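Local coordinates for protein methionine gamma-lyase (Trichomonas vaginalis, PDB 1E5E) that belongs to the Cys/Met metabolism family of pyridoxal-phosphate-dependent enzymes and is seen as an assembly of four chains, at residues 90-95 / 230-235; 117-122 / 129-134; 276-281 / 386-391. All coordinates share one frame; numbering follows the deposited sequence.

Overall arrangement
Interactions 1 and 2 both belong to the large domain, built round a seven-stranded sheet, with centres about 18 Å apart. Helix 86-97 of interaction 1 packs directly on helix 112-124 of interaction 2, Leu95 CD2 coming within 3.7 Å of Leu122 CD2. Along the chain, interaction 2 is nested inside the loop that interaction 1 closes, and both pairs touch the second subunit. Interaction 3 follows later, on helices 260-279 and 381-396 beside the five-stranded sheet; its centre lies about 44 Å from that of interaction 1 and about 36 Å from that of interaction 2. The first two thus lie in the large domain beside the second subunit, while the third pairs two helix segments of the C-terminal region that no other chain touches.

Interaction 1 of 3, residues 90-95 / 230-235; sequences IAATVL and QQIRMV
Ile232 on helix 226-241 projects toward helix 86-97 and meets Ala92 and Thr93, where the two backbones come close: the CA atoms of Thr93 and Ile232 are 5.9 Å apart. From CB the side chain forks. With chi1 at -69°, CG1 lies beside the backbone N and CG2 anti to it, and the CG2 branch reaches the Ala92 side, with Ile232 CG2 3.9 Å from Ala92 O and 4.1 Å from Ala92 CB. The longer branch leaves through CG1 and extends at chi2 (169°), which carries CD1 on to the next residue. There Ile232 CD1 sits 3.9 Å from Thr93 OG1 and 4.0 Å from Thr93 CA. The isoleucine thus straddles two consecutive residues of the facing helix, one branch for each.

Ala92 presents its CB toward the isoleucine, whereas Thr93 turns its CB away, so that Thr93 is touched at its CA and at a hydroxyl lying beside its own backbone N. That hydroxyl is hydrogen-bonded to Ala89 O one turn earlier, and Ala92 O is likewise paired with Thr96 OG1. Both oxygens facing the methyl groups therefore have polar partners within their own helix, and the contact between the segments is by van der Waals packing. The small side chain of Ala92 is consistent with the close backbone spacing.

Thr93 and Ile232 also share Ile222 of strand 220-224 as a neighbour, which places the pair over the sheet. On helix 86-97, Ile90 touches the bound N-(hydroxy{3-hydroxy-2-methyl-5-[(phosphonooxy)methyl]pyridin-4-yl}methyl)norvaline, and Leu95 O accepts a hydrogen bond from Lys124 of the second subunit. Helices packed side by side on a mixed seven-stranded sheet, with strand 220-224 antiparallel to its neighbours, are characteristic of the large domain of fold-type I pyridoxal-phosphate enzymes.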
ATOM      1  N   ILE A  90     -20.017  -5.911  14.528  1.00 14.66           N
ATOM      2  CA  ILE A  90     -21.059  -6.066  15.529  1.00 16.54           C
ATOM      3  C   ILE A  90     -22.306  -5.229  15.191  1.00 17.57           C
ATOM      4  O   ILE A  90     -23.444  -5.728  15.202  1.00 18.42           O
ATOM      5  CB  ILE A  90     -20.536  -5.735  16.940  1.00 16.11           C
ATOM      6  CG1 ILE A  90     -19.463  -6.776  17.376  1.00 14.23           C
ATOM      7  CG2 ILE A  90     -21.694  -5.757  17.937  1.00 15.80           C
ATOM      8  CD1 ILE A  90     -18.477  -6.185  18.366  1.00 12.31           C
ATOM      9  N   ALA A  91     -22.102  -3.972  14.849  1.00 16.27           N
ATOM     10  CA  ALA A  91     -23.174  -3.052  14.581  1.00 17.27           C
ATOM     11  C   ALA A  91     -23.928  -3.455  13.330  1.00 19.04           C
ATOM     12  O   ALA A  91     -25.165  -3.436  13.330  1.00 19.74           O
ATOM     13  CB  ALA A  91     -22.572  -1.650  14.454  1.00 16.24           C
ATOM     14  N   ALA A  92     -23.243  -3.831  12.252  1.00 17.22           N
ATOM     15  CA  ALA A  92     -23.942  -4.163  11.008  1.00 17.85           C
ATOM     16  C   ALA A  92     -24.825  -5.380  11.233  1.00 17.85           C
ATOM     17  O   ALA A  92     -25.898  -5.497  10.646  1.00 16.80           O
ATOM     18  CB  ALA A  92     -22.963  -4.438   9.867  1.00 17.41           C
ATOM     19  N   THR A  93     -24.329  -6.302  12.067  1.00 16.13           N
ATOM     20  CA  THR A  93     -25.080  -7.493  12.412  1.00 16.43           C
ATOM     21  C   THR A  93     -26.286  -7.123  13.271  1.00 17.28           C
ATOM     22  O   THR A  93     -27.429  -7.365  12.875  1.00 16.16           O
ATOM     23  CB  THR A  93     -24.154  -8.469  13.172  1.00 17.36           C
ATOM     24  OG1 THR A  93     -23.087  -8.855  12.277  1.00 14.82           O
ATOM     25  CG2 THR A  93     -24.909  -9.674  13.704  1.00 16.33           C
ATOM     26  N   VAL A  94     -26.100  -6.523  14.448  1.00 17.24           N
ATOM     27  CA  VAL A  94     -27.268  -6.259  15.274  1.00 17.82           C
ATOM     28  C   VAL A  94     -28.157  -5.177  14.668  1.00 19.41           C
ATOM     29  O   VAL A  94     -29.361  -5.284  14.927  1.00 19.00           O
ATOM     30  CB  VAL A  94     -26.972  -5.947  16.749  1.00 17.50           C
ATOM     31  CG1 VAL A  94     -26.118  -7.044  17.373  1.00 14.98           C
ATOM     32  CG2 VAL A  94     -26.339  -4.581  16.936  1.00 14.03           C
ATOM     33  N   LEU A  95     -27.714  -4.213  13.859  1.00 20.15           N
ATOM     34  CA  LEU A  95     -28.635  -3.211  13.307  1.00 18.63           C
ATOM     35  C   LEU A  95     -29.434  -3.758  12.131  1.00 21.21           C
ATOM     36  O   LEU A  95     -30.489  -3.206  11.787  1.00 21.42           O
ATOM     37  CB  LEU A  95     -27.942  -1.911  12.983  1.00 16.96           C
ATOM     38  CG  LEU A  95     -27.320  -1.186  14.187  1.00 18.65           C
ATOM     39  CD1 LEU A  95     -26.519   0.006  13.682  1.00 17.59           C
ATOM     40  CD2 LEU A  95     -28.397  -0.730  15.195  1.00 18.86           C
ATOM     41  N   GLN A 230     -26.464 -12.213   3.715  1.00 20.58           N
ATOM     42  CA  GLN A 230     -26.841 -11.432   2.530  1.00 22.31           C
ATOM     43  C   GLN A 230     -27.683 -10.253   2.987  1.00 21.25           C
ATOM     44  O   GLN A 230     -27.530  -9.118   2.514  1.00 19.54           O
ATOM     45  CB  GLN A 230     -27.458 -12.396   1.526  1.00 25.64           C
ATOM     46  CG  GLN A 230     -28.236 -11.754   0.399  1.00 32.14           C
ATOM     47  CD  GLN A 230     -27.404 -10.939  -0.560  1.00 35.31           C
ATOM     48  OE1 GLN A 230     -26.186 -11.048  -0.651  1.00 35.50           O
ATOM     49  NE2 GLN A 230     -28.057 -10.056  -1.338  1.00 38.59           N
ATOM     50  N   GLN A 231     -28.523 -10.421   4.012  1.00 20.57           N
ATOM     51  CA  GLN A 231     -29.278  -9.275   4.509  1.00 22.65           C
ATOM     52  C   GLN A 231     -28.340  -8.261   5.168  1.00 21.69           C
ATOM     53  O   GLN A 231     -28.493  -7.033   5.030  1.00 19.66           O
ATOM     54  CB  GLN A 231     -30.405  -9.685   5.463  1.00 23.42           C
ATOM     55  CG  GLN A 231     -31.319 -10.838   5.100  0.50 25.70           C
ATOM     56  CD  GLN A 231     -32.180 -11.312   6.268  0.50 27.61           C
ATOM     57  OE1 GLN A 231     -32.271 -12.507   6.604  0.50 27.88           O
ATOM     58  NE2 GLN A 231     -32.802 -10.345   6.951  0.50 28.33           N
ATOM     59  N   ILE A 232     -27.380  -8.743   5.962  1.00 18.58           N
ATOM     60  CA  ILE A 232     -26.425  -7.849   6.628  1.00 19.80           C
ATOM     61  C   ILE A 232     -25.604  -7.045   5.617  1.00 19.82           C
ATOM     62  O   ILE A 232     -25.375  -5.848   5.784  1.00 17.99           O
ATOM     63  CB  ILE A 232     -25.439  -8.658   7.522  1.00 19.19           C
ATOM     64  CG1 ILE A 232     -26.223  -9.237   8.716  1.00 19.08           C
ATOM     65  CG2 ILE A 232     -24.230  -7.829   7.970  1.00 17.63           C
ATOM     66  CD1 ILE A 232     -25.445 -10.261   9.536  1.00 18.58           C
ATOM     67  N   ARG A 233     -25.243  -7.664   4.508  1.00 19.65           N
ATOM     68  CA  ARG A 233     -24.451  -6.992   3.472  1.00 24.80           C
ATOM     69  C   ARG A 233     -25.290  -5.933   2.769  1.00 25.96           C
ATOM     70  O   ARG A 233     -24.886  -4.777   2.678  1.00 22.95           O
ATOM     71  CB  ARG A 233     -23.814  -8.065   2.589  1.00 27.00           C
ATOM     72  CG  ARG A 233     -23.369  -7.789   1.207  1.00 32.50           C
ATOM     73  CD  ARG A 233     -22.243  -8.582   0.604  1.00 33.77           C
ATOM     74  NE  ARG A 233     -22.022  -9.975   1.022  1.00 34.13           N
ATOM     75  CZ  ARG A 233     -20.757 -10.320   1.373  1.00 35.24           C
ATOM     76  NH1 ARG A 233     -19.815  -9.391   1.349  1.00 33.64           N
ATOM     77  NH2 ARG A 233     -20.454 -11.556   1.785  1.00 36.58           N
ATOM     78  N   MET A 234     -26.557  -6.233   2.462  1.00 26.62           N
ATOM     79  CA  MET A 234     -27.393  -5.308   1.730  1.00 28.58           C
ATOM     80  C   MET A 234     -27.984  -4.222   2.600  1.00 26.38           C
ATOM     81  O   MET A 234     -28.327  -3.195   2.055  1.00 25.72           O
ATOM     82  CB  MET A 234     -28.474  -6.020   0.929  1.00 32.25           C
ATOM     83  CG  MET A 234     -27.843  -6.766  -0.253  0.50 34.28           C
ATOM     84  SD  MET A 234     -26.372  -6.073  -1.037  0.50 37.88           S
ATOM     85  CE  MET A 234     -27.072  -5.185  -2.421  0.50 37.63           C
ATOM     86  N   VAL A 235     -28.175  -4.414   3.888  1.00 26.24           N
ATOM     87  CA  VAL A 235     -28.675  -3.417   4.813  1.00 24.54           C
ATOM     88  C   VAL A 235     -27.607  -2.915   5.775  1.00 21.20           C
ATOM     89  O   VAL A 235     -27.330  -1.722   5.806  1.00 20.70           O
ATOM     90  CB  VAL A 235     -29.841  -4.001   5.634  1.00 27.38           C
ATOM     91  CG1 VAL A 235     -30.347  -3.031   6.686  1.00 26.54           C
ATOM     92  CG2 VAL A 235     -30.987  -4.396   4.696  1.00 29.12           C
TER

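Interaction 2 of 3, residues 117-122 / 129-134; sequences LFEHAL and VDFINT
Leu117 O is gripped by two amides, Leu122 N at 3.0 Å and Ala121 N in a weak bond, which marks a pi-type turn in helix 112-124; Leu122, which closes that turn, touches strand 128-132, where Leu122 CD1 lies 4.3 Å from Val129 CG2. The helix and strand segments run nearly antiparallel, at 167° with axes 8.9 Å apart, as expected within a beta-alpha-beta unit.

Val129 CG2 lies 3.4 Å from Phe118 O. Its other methyl, CG1, covers one face of the Phe131 ring, toward the rim. That ring reaches the helix with its far end: Phe131 CE2 is 3.7 Å from Glu119 CB, which meets the ring at its edge, and Phe131 CZ is 4.0 Å from Phe118 CB. In turn Phe131 CE1 approaches the edge of the Phe118 ring. Phe131 also stacks with His115, while Phe118 meets Tyr152 edge-to-face.

With CG anti to the backbone N (chi1 -177°), the Glu119 side chain meets Phe131 through CB and CG. Its carboxylate lies close to that of Glu361, which might raise the pKa of one of them. Lacking hydrogen bonds or salt bridges between the segments, the contact rests mainly on dispersion.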
ATOM      1  N   LEU A 117     -22.371   0.510  22.986  1.00 21.64           N
ATOM      2  CA  LEU A 117     -23.234   0.419  21.807  1.00 21.78           C
ATOM      3  C   LEU A 117     -24.637  -0.078  22.248  1.00 23.40           C
ATOM      4  O   LEU A 117     -25.698   0.470  21.940  1.00 23.12           O
ATOM      5  CB  LEU A 117     -22.654  -0.578  20.778  1.00 18.85           C
ATOM      6  CG  LEU A 117     -23.564  -1.034  19.642  1.00 19.43           C
ATOM      7  CD1 LEU A 117     -23.964   0.121  18.709  1.00 18.47           C
ATOM      8  CD2 LEU A 117     -22.939  -2.159  18.802  1.00 17.84           C
ATOM      9  N   PHE A 118     -24.597  -1.184  22.987  1.00 22.34           N
ATOM     10  CA  PHE A 118     -25.792  -1.853  23.493  1.00 23.31           C
ATOM     11  C   PHE A 118     -26.544  -0.983  24.505  1.00 23.74           C
ATOM     12  O   PHE A 118     -27.763  -0.774  24.408  1.00 22.21           O
ATOM     13  CB  PHE A 118     -25.416  -3.234  24.026  1.00 22.24           C
ATOM     14  CG  PHE A 118     -25.021  -4.389  23.142  1.00 21.55           C
ATOM     15  CD1 PHE A 118     -24.885  -4.205  21.771  1.00 18.32           C
ATOM     16  CD2 PHE A 118     -24.725  -5.658  23.638  1.00 19.36           C
ATOM     17  CE1 PHE A 118     -24.528  -5.258  20.962  1.00 19.60           C
ATOM     18  CE2 PHE A 118     -24.337  -6.743  22.837  1.00 19.70           C
ATOM     19  CZ  PHE A 118     -24.237  -6.502  21.470  1.00 20.05           C
ATOM     20  N   GLU A 119     -25.872  -0.404  25.497  1.00 25.65           N
ATOM     21  CA  GLU A 119     -26.520   0.293  26.588  1.00 28.27           C
ATOM     22  C   GLU A 119     -27.064   1.657  26.171  1.00 28.02           C
ATOM     23  O   GLU A 119     -28.140   2.012  26.604  1.00 26.05           O
ATOM     24  CB  GLU A 119     -25.563   0.459  27.782  1.00 28.40           C
ATOM     25  CG  GLU A 119     -26.215   1.132  28.980  1.00 32.04           C
ATOM     26  CD  GLU A 119     -25.366   1.063  30.229  1.00 34.17           C
ATOM     27  OE1 GLU A 119     -24.124   1.046  30.227  1.00 34.72           O
ATOM     28  OE2 GLU A 119     -25.957   1.009  31.327  1.00 37.41           O
ATOM     29  N   HIS A 120     -26.329   2.366  25.318  1.00 27.08           N
ATOM     30  CA  HIS A 120     -26.726   3.688  24.910  1.00 28.44           C
ATOM     31  C   HIS A 120     -27.310   3.878  23.527  1.00 28.35           C
ATOM     32  O   HIS A 120     -28.364   4.500  23.391  1.00 31.19           O
ATOM     33  CB  HIS A 120     -25.537   4.656  25.125  1.00 28.94           C
ATOM     34  CG  HIS A 120     -25.114   4.641  26.570  1.00 31.39           C
ATOM     35  ND1 HIS A 120     -25.997   5.059  27.550  1.00 33.85           N
ATOM     36  CD2 HIS A 120     -23.979   4.285  27.205  1.00 33.24           C
ATOM     37  CE1 HIS A 120     -25.419   4.962  28.733  1.00 34.38           C
ATOM     38  NE2 HIS A 120     -24.195   4.495  28.546  1.00 34.29           N
ATOM     39  N   ALA A 121     -26.699   3.346  22.480  1.00 26.79           N
ATOM     40  CA  ALA A 121     -27.195   3.491  21.121  1.00 25.07           C
ATOM     41  C   ALA A 121     -28.429   2.684  20.793  1.00 23.63           C
ATOM     42  O   ALA A 121     -29.425   3.179  20.275  1.00 24.07           O
ATOM     43  CB  ALA A 121     -26.059   3.173  20.122  1.00 23.47           C
ATOM     44  N   LEU A 122     -28.385   1.369  21.067  1.00 23.13           N
ATOM     45  CA  LEU A 122     -29.523   0.501  20.772  1.00 23.00           C
ATOM     46  C   LEU A 122     -30.779   0.975  21.525  1.00 23.48           C
ATOM     47  O   LEU A 122     -31.846   0.991  20.917  1.00 22.44           O
ATOM     48  CB  LEU A 122     -29.234  -0.971  21.013  1.00 23.78           C
ATOM     49  CG  LEU A 122     -28.247  -1.900  20.293  1.00 24.59           C
ATOM     50  CD1 LEU A 122     -28.510  -3.362  20.612  1.00 23.80           C
ATOM     51  CD2 LEU A 122     -28.246  -1.653  18.785  1.00 24.25           C
ATOM     52  N   VAL A 129     -32.734  -3.879  26.017  1.00 23.39           N
ATOM     53  CA  VAL A 129     -31.494  -4.592  26.337  1.00 25.40           C
ATOM     54  C   VAL A 129     -31.393  -4.977  27.810  1.00 26.53           C
ATOM     55  O   VAL A 129     -31.448  -4.091  28.670  1.00 26.34           O
ATOM     56  CB  VAL A 129     -30.261  -3.666  26.081  1.00 25.60           C
ATOM     57  CG1 VAL A 129     -28.926  -4.302  26.450  1.00 24.93           C
ATOM     58  CG2 VAL A 129     -30.165  -3.210  24.627  1.00 23.79           C
ATOM     59  N   ASP A 130     -31.083  -6.230  28.133  1.00 26.92           N
ATOM     60  CA  ASP A 130     -30.741  -6.629  29.485  1.00 26.57           C
ATOM     61  C   ASP A 130     -29.326  -7.220  29.469  1.00 26.89           C
ATOM     62  O   ASP A 130     -29.003  -8.044  28.617  1.00 26.16           O
ATOM     63  CB  ASP A 130     -31.673  -7.737  30.023  1.00 28.54           C
ATOM     64  CG  ASP A 130     -33.079  -7.175  30.228  1.00 29.44           C
ATOM     65  OD1 ASP A 130     -33.124  -6.227  31.019  1.00 30.88           O
ATOM     66  OD2 ASP A 130     -34.053  -7.562  29.563  1.00 29.56           O
ATOM     67  N   PHE A 131     -28.531  -6.866  30.459  1.00 25.37           N
ATOM     68  CA  PHE A 131     -27.196  -7.371  30.635  1.00 25.60           C
ATOM     69  C   PHE A 131     -27.263  -8.403  31.765  1.00 26.20           C
ATOM     70  O   PHE A 131     -27.720  -8.043  32.856  1.00 25.38           O
ATOM     71  CB  PHE A 131     -26.247  -6.246  31.024  1.00 25.65           C
ATOM     72  CG  PHE A 131     -25.973  -5.234  29.936  1.00 26.81           C
ATOM     73  CD1 PHE A 131     -25.173  -5.576  28.849  1.00 26.51           C
ATOM     74  CD2 PHE A 131     -26.456  -3.944  30.033  1.00 26.49           C
ATOM     75  CE1 PHE A 131     -24.875  -4.632  27.874  1.00 26.05           C
ATOM     76  CE2 PHE A 131     -26.171  -2.985  29.071  1.00 27.57           C
ATOM     77  CZ  PHE A 131     -25.380  -3.350  27.982  1.00 27.72           C
ATOM     78  N   ILE A 132     -27.003  -9.664  31.468  1.00 24.93           N
ATOM     79  CA  ILE A 132     -27.050 -10.705  32.493  1.00 25.63           C
ATOM     80  C   ILE A 132     -25.751 -11.483  32.555  1.00 24.89           C
ATOM     81  O   ILE A 132     -24.857 -11.204  31.763  1.00 24.47           O
ATOM     82  CB  ILE A 132     -28.176 -11.703  32.164  1.00 25.44           C
ATOM     83  CG1 ILE A 132     -27.909 -12.390  30.825  1.00 26.70           C
ATOM     84  CG2 ILE A 132     -29.538 -11.019  32.157  1.00 26.69           C
ATOM     85  CD1 ILE A 132     -28.817 -13.585  30.554  1.00 25.31           C
ATOM     86  N   ASN A 133     -25.623 -12.428  33.487  1.00 26.06           N
ATOM     87  CA  ASN A 133     -24.447 -13.294  33.538  1.00 27.19           C
ATOM     88  C   ASN A 133     -24.879 -14.554  32.790  1.00 27.73           C
ATOM     89  O   ASN A 133     -25.544 -15.454  33.351  1.00 27.23           O
ATOM     90  CB  ASN A 133     -23.924 -13.631  34.931  1.00 29.10           C
ATOM     91  CG  ASN A 133     -22.579 -14.347  34.931  1.00 29.50           C
ATOM     92  OD1 ASN A 133     -22.189 -14.872  33.890  1.00 29.44           O
ATOM     93  ND2 ASN A 133     -21.834 -14.356  36.043  1.00 27.92           N
ATOM     94  N   THR A 134     -24.506 -14.652  31.495  1.00 26.61           N
ATOM     95  CA  THR A 134     -24.972 -15.831  30.746  1.00 24.96           C
ATOM     96  C   THR A 134     -24.193 -17.063  31.184  1.00 26.80           C
ATOM     97  O   THR A 134     -24.596 -18.166  30.849  1.00 27.05           O
ATOM     98  CB  THR A 134     -24.819 -15.684  29.226  1.00 24.70           C
ATOM     99  OG1 THR A 134     -23.391 -15.569  28.985  1.00 22.43           O
ATOM    100  CG2 THR A 134     -25.553 -14.458  28.709  1.00 21.66           C
TER

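Interaction 3 of 3, residues 276-281 / 386-391; sequences EYLKSH and ADFKQG
In the C-terminal region, two helices pack side by side next to the five-stranded sheet: Tyr277 and Leu278, near the end of helix 260-279, meet Phe388 and Lys389 of helix 381-396. Leu278 supplies the clearest directional contact. Its CD2 methyl stands over one face of the Phe388 ring, 4.0 Å from the centroid and 16° off the ring normal, a CH-pi interaction slightly displaced toward the rim; the nearest ring atom is Phe388 CG, 3.9 Å from Leu278 CD2. Leu278 also touches Ile312 and Phe314 of strand 311-316, which places this pair on the sheet side.

Tyr277 reaches across with its ring, because CG is anti to the backbone N (chi1 174°). Its CE2 comes to 4.1 Å from Phe388 CB, while the hydroxyl rests on the base of the lysine, Tyr277 OH being 3.3 Å from Lys389 CB. The two side chains cross at about a right angle, and the same oxygen lies in the plane of the His281 ring, at its edge.

On another side of helix 381-396, Gln390 NE2 donates to Asp387 OD1 at 3.0 Å and 154°. The Asp387 carboxylate additionally accepts hydrogen bonds from the backbone amides of Lys331, Leu332 and Ile333, linking the helix to the segment that holds them.

Beyond the tyrosine, Lys389 NZ forms a salt bridge with Asp393 OD1. His281 ND1 takes the amide of Ala283, so NE2 probably carries the proton given to Asp393 OD2. One carboxylate thus links lysine and imidazole by polar bonds, beside a contact made of apolar and aromatic packing.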
ATOM      1  N   GLU A 276       1.647 -19.184  34.353  1.00 22.61           N
ATOM      2  CA  GLU A 276       2.174 -19.968  35.451  1.00 24.77           C
ATOM      3  C   GLU A 276       3.158 -19.156  36.290  1.00 24.04           C
ATOM      4  O   GLU A 276       3.071 -19.189  37.510  1.00 21.38           O
ATOM      5  CB  GLU A 276       2.901 -21.242  34.973  1.00 26.80           C
ATOM      6  CG  GLU A 276       1.941 -22.275  34.420  0.50 31.40           C
ATOM      7  CD  GLU A 276       2.373 -23.648  34.004  0.50 33.53           C
ATOM      8  OE1 GLU A 276       3.509 -24.121  34.215  0.50 35.85           O
ATOM      9  OE2 GLU A 276       1.555 -24.419  33.433  0.50 35.03           O
ATOM     10  N   TYR A 277       4.010 -18.345  35.643  1.00 22.35           N
ATOM     11  CA  TYR A 277       4.936 -17.518  36.394  1.00 22.34           C
ATOM     12  C   TYR A 277       4.195 -16.467  37.203  1.00 22.44           C
ATOM     13  O   TYR A 277       4.532 -16.213  38.356  1.00 24.08           O
ATOM     14  CB  TYR A 277       5.950 -16.835  35.420  1.00 22.48           C
ATOM     15  CG  TYR A 277       6.796 -15.859  36.230  1.00 21.35           C
ATOM     16  CD1 TYR A 277       7.829 -16.345  37.009  1.00 22.08           C
ATOM     17  CD2 TYR A 277       6.560 -14.508  36.200  1.00 21.48           C
ATOM     18  CE1 TYR A 277       8.606 -15.490  37.774  1.00 21.86           C
ATOM     19  CE2 TYR A 277       7.322 -13.619  36.940  1.00 21.60           C
ATOM     20  CZ  TYR A 277       8.329 -14.145  37.726  1.00 21.49           C
ATOM     21  OH  TYR A 277       9.083 -13.320  38.490  1.00 23.83           O
ATOM     22  N   LEU A 278       3.173 -15.816  36.643  1.00 21.69           N
ATOM     23  CA  LEU A 278       2.459 -14.762  37.330  1.00 23.76           C
ATOM     24  C   LEU A 278       1.711 -15.295  38.555  1.00 24.55           C
ATOM     25  O   LEU A 278       1.734 -14.712  39.626  1.00 22.27           O
ATOM     26  CB  LEU A 278       1.448 -14.041  36.438  1.00 22.97           C
ATOM     27  CG  LEU A 278       2.034 -13.324  35.207  1.00 25.20           C
ATOM     28  CD1 LEU A 278       0.907 -12.821  34.292  1.00 24.50           C
ATOM     29  CD2 LEU A 278       2.931 -12.187  35.661  1.00 24.68           C
ATOM     30  N   LYS A 279       1.172 -16.500  38.379  1.00 25.89           N
ATOM     31  CA  LYS A 279       0.381 -17.104  39.427  1.00 30.31           C
ATOM     32  C   LYS A 279       1.220 -17.364  40.684  1.00 31.32           C
ATOM     33  O   LYS A 279       0.717 -17.301  41.809  1.00 31.61           O
ATOM     34  CB  LYS A 279      -0.241 -18.375  38.878  1.00 30.90           C
ATOM     35  CG  LYS A 279      -0.920 -19.249  39.919  1.00 35.37           C
ATOM     36  CD  LYS A 279      -1.209 -20.624  39.306  1.00 36.70           C
ATOM     37  CE  LYS A 279      -2.660 -20.698  38.885  1.00 39.39           C
ATOM     38  NZ  LYS A 279      -3.508 -21.393  39.910  1.00 41.48           N
ATOM     39  N   SER A 280       2.502 -17.648  40.523  1.00 30.88           N
ATOM     40  CA  SER A 280       3.239 -17.945  41.753  1.00 32.30           C
ATOM     41  C   SER A 280       4.054 -16.778  42.271  1.00 30.36           C
ATOM     42  O   SER A 280       4.857 -16.973  43.169  1.00 31.17           O
ATOM     43  CB  SER A 280       4.052 -19.192  41.416  1.00 33.00           C
ATOM     44  OG  SER A 280       5.213 -18.726  40.752  1.00 34.02           O
ATOM     45  N   HIS A 281       3.855 -15.595  41.723  1.00 28.11           N
ATOM     46  CA  HIS A 281       4.550 -14.409  42.156  1.00 28.07           C
ATOM     47  C   HIS A 281       3.829 -13.806  43.366  1.00 26.96           C
ATOM     48  O   HIS A 281       2.634 -13.566  43.329  1.00 25.34           O
ATOM     49  CB  HIS A 281       4.651 -13.345  41.072  1.00 26.41           C
ATOM     50  CG  HIS A 281       5.718 -12.349  41.409  1.00 25.57           C
ATOM     51  ND1 HIS A 281       5.468 -11.337  42.310  1.00 24.59           N
ATOM     52  CD2 HIS A 281       7.006 -12.237  41.026  1.00 24.58           C
ATOM     53  CE1 HIS A 281       6.558 -10.617  42.488  1.00 23.61           C
ATOM     54  NE2 HIS A 281       7.492 -11.135  41.705  1.00 26.25           N
ATOM     55  N   ALA A 386      11.231 -12.656  32.409  1.00 19.08           N
ATOM     56  CA  ALA A 386      12.188 -11.725  33.022  1.00 21.73           C
ATOM     57  C   ALA A 386      11.695 -10.287  33.028  1.00 22.79           C
ATOM     58  O   ALA A 386      12.062  -9.545  33.956  1.00 21.88           O
ATOM     59  CB  ALA A 386      13.581 -11.799  32.367  1.00 20.19           C
ATOM     60  N   ASP A 387      10.880  -9.847  32.045  1.00 22.41           N
ATOM     61  CA  ASP A 387      10.395  -8.466  32.108  1.00 21.69           C
ATOM     62  C   ASP A 387       9.406  -8.352  33.268  1.00 22.91           C
ATOM     63  O   ASP A 387       9.335  -7.318  33.967  1.00 21.85           O
ATOM     64  CB  ASP A 387       9.739  -8.095  30.772  1.00 22.71           C
ATOM     65  CG  ASP A 387       9.492  -6.626  30.579  1.00 23.23           C
ATOM     66  OD1 ASP A 387      10.202  -5.801  31.205  1.00 23.48           O
ATOM     67  OD2 ASP A 387       8.559  -6.266  29.809  1.00 23.15           O
ATOM     68  N   PHE A 388       8.555  -9.391  33.434  1.00 21.91           N
ATOM     69  CA  PHE A 388       7.650  -9.299  34.596  1.00 24.43           C
ATOM     70  C   PHE A 388       8.420  -9.414  35.914  1.00 24.75           C
ATOM     71  O   PHE A 388       8.103  -8.692  36.868  1.00 25.58           O
ATOM     72  CB  PHE A 388       6.566 -10.337  34.539  1.00 23.94           C
ATOM     73  CG  PHE A 388       5.416 -10.009  33.633  1.00 24.62           C
ATOM     74  CD1 PHE A 388       4.554  -8.980  33.949  1.00 24.75           C
ATOM     75  CD2 PHE A 388       5.191 -10.754  32.495  1.00 23.65           C
ATOM     76  CE1 PHE A 388       3.467  -8.691  33.140  1.00 24.23           C
ATOM     77  CE2 PHE A 388       4.099 -10.451  31.705  1.00 26.19           C
ATOM     78  CZ  PHE A 388       3.238  -9.424  32.006  1.00 24.19           C
ATOM     79  N   LYS A 389       9.422 -10.278  35.981  1.00 25.59           N
ATOM     80  CA  LYS A 389      10.207 -10.394  37.210  1.00 27.76           C
ATOM     81  C   LYS A 389      10.801  -9.049  37.649  1.00 27.60           C
ATOM     82  O   LYS A 389      10.655  -8.721  38.830  1.00 24.65           O
ATOM     83  CB  LYS A 389      11.333 -11.393  37.084  1.00 29.41           C
ATOM     84  CG  LYS A 389      12.319 -11.377  38.259  1.00 32.86           C
ATOM     85  CD  LYS A 389      12.968 -12.755  38.336  1.00 35.13           C
ATOM     86  CE  LYS A 389      14.270 -12.709  39.129  1.00 37.34           C
ATOM     87  NZ  LYS A 389      14.036 -12.190  40.495  1.00 38.18           N
ATOM     88  N   GLN A 390      11.467  -8.316  36.772  1.00 26.54           N
ATOM     89  CA  GLN A 390      12.068  -7.070  37.197  1.00 29.43           C
ATOM     90  C   GLN A 390      10.952  -6.098  37.587  1.00 30.87           C
ATOM     91  O   GLN A 390      11.089  -5.396  38.593  1.00 31.61           O
ATOM     92  CB  GLN A 390      13.012  -6.418  36.192  1.00 28.61           C
ATOM     93  CG  GLN A 390      12.485  -6.057  34.816  1.00 29.29           C
ATOM     94  CD  GLN A 390      11.874  -4.685  34.711  1.00 30.33           C
ATOM     95  OE1 GLN A 390      12.199  -3.851  35.568  1.00 29.67           O
ATOM     96  NE2 GLN A 390      10.988  -4.428  33.746  1.00 29.10           N
ATOM     97  N   GLY A 391       9.900  -6.025  36.797  1.00 30.71           N
ATOM     98  CA  GLY A 391       8.807  -5.095  37.060  1.00 31.26           C
ATOM     99  C   GLY A 391       8.170  -5.423  38.423  1.00 32.93           C
ATOM    100  O   GLY A 391       7.883  -4.504  39.189  1.00 31.36           O
TER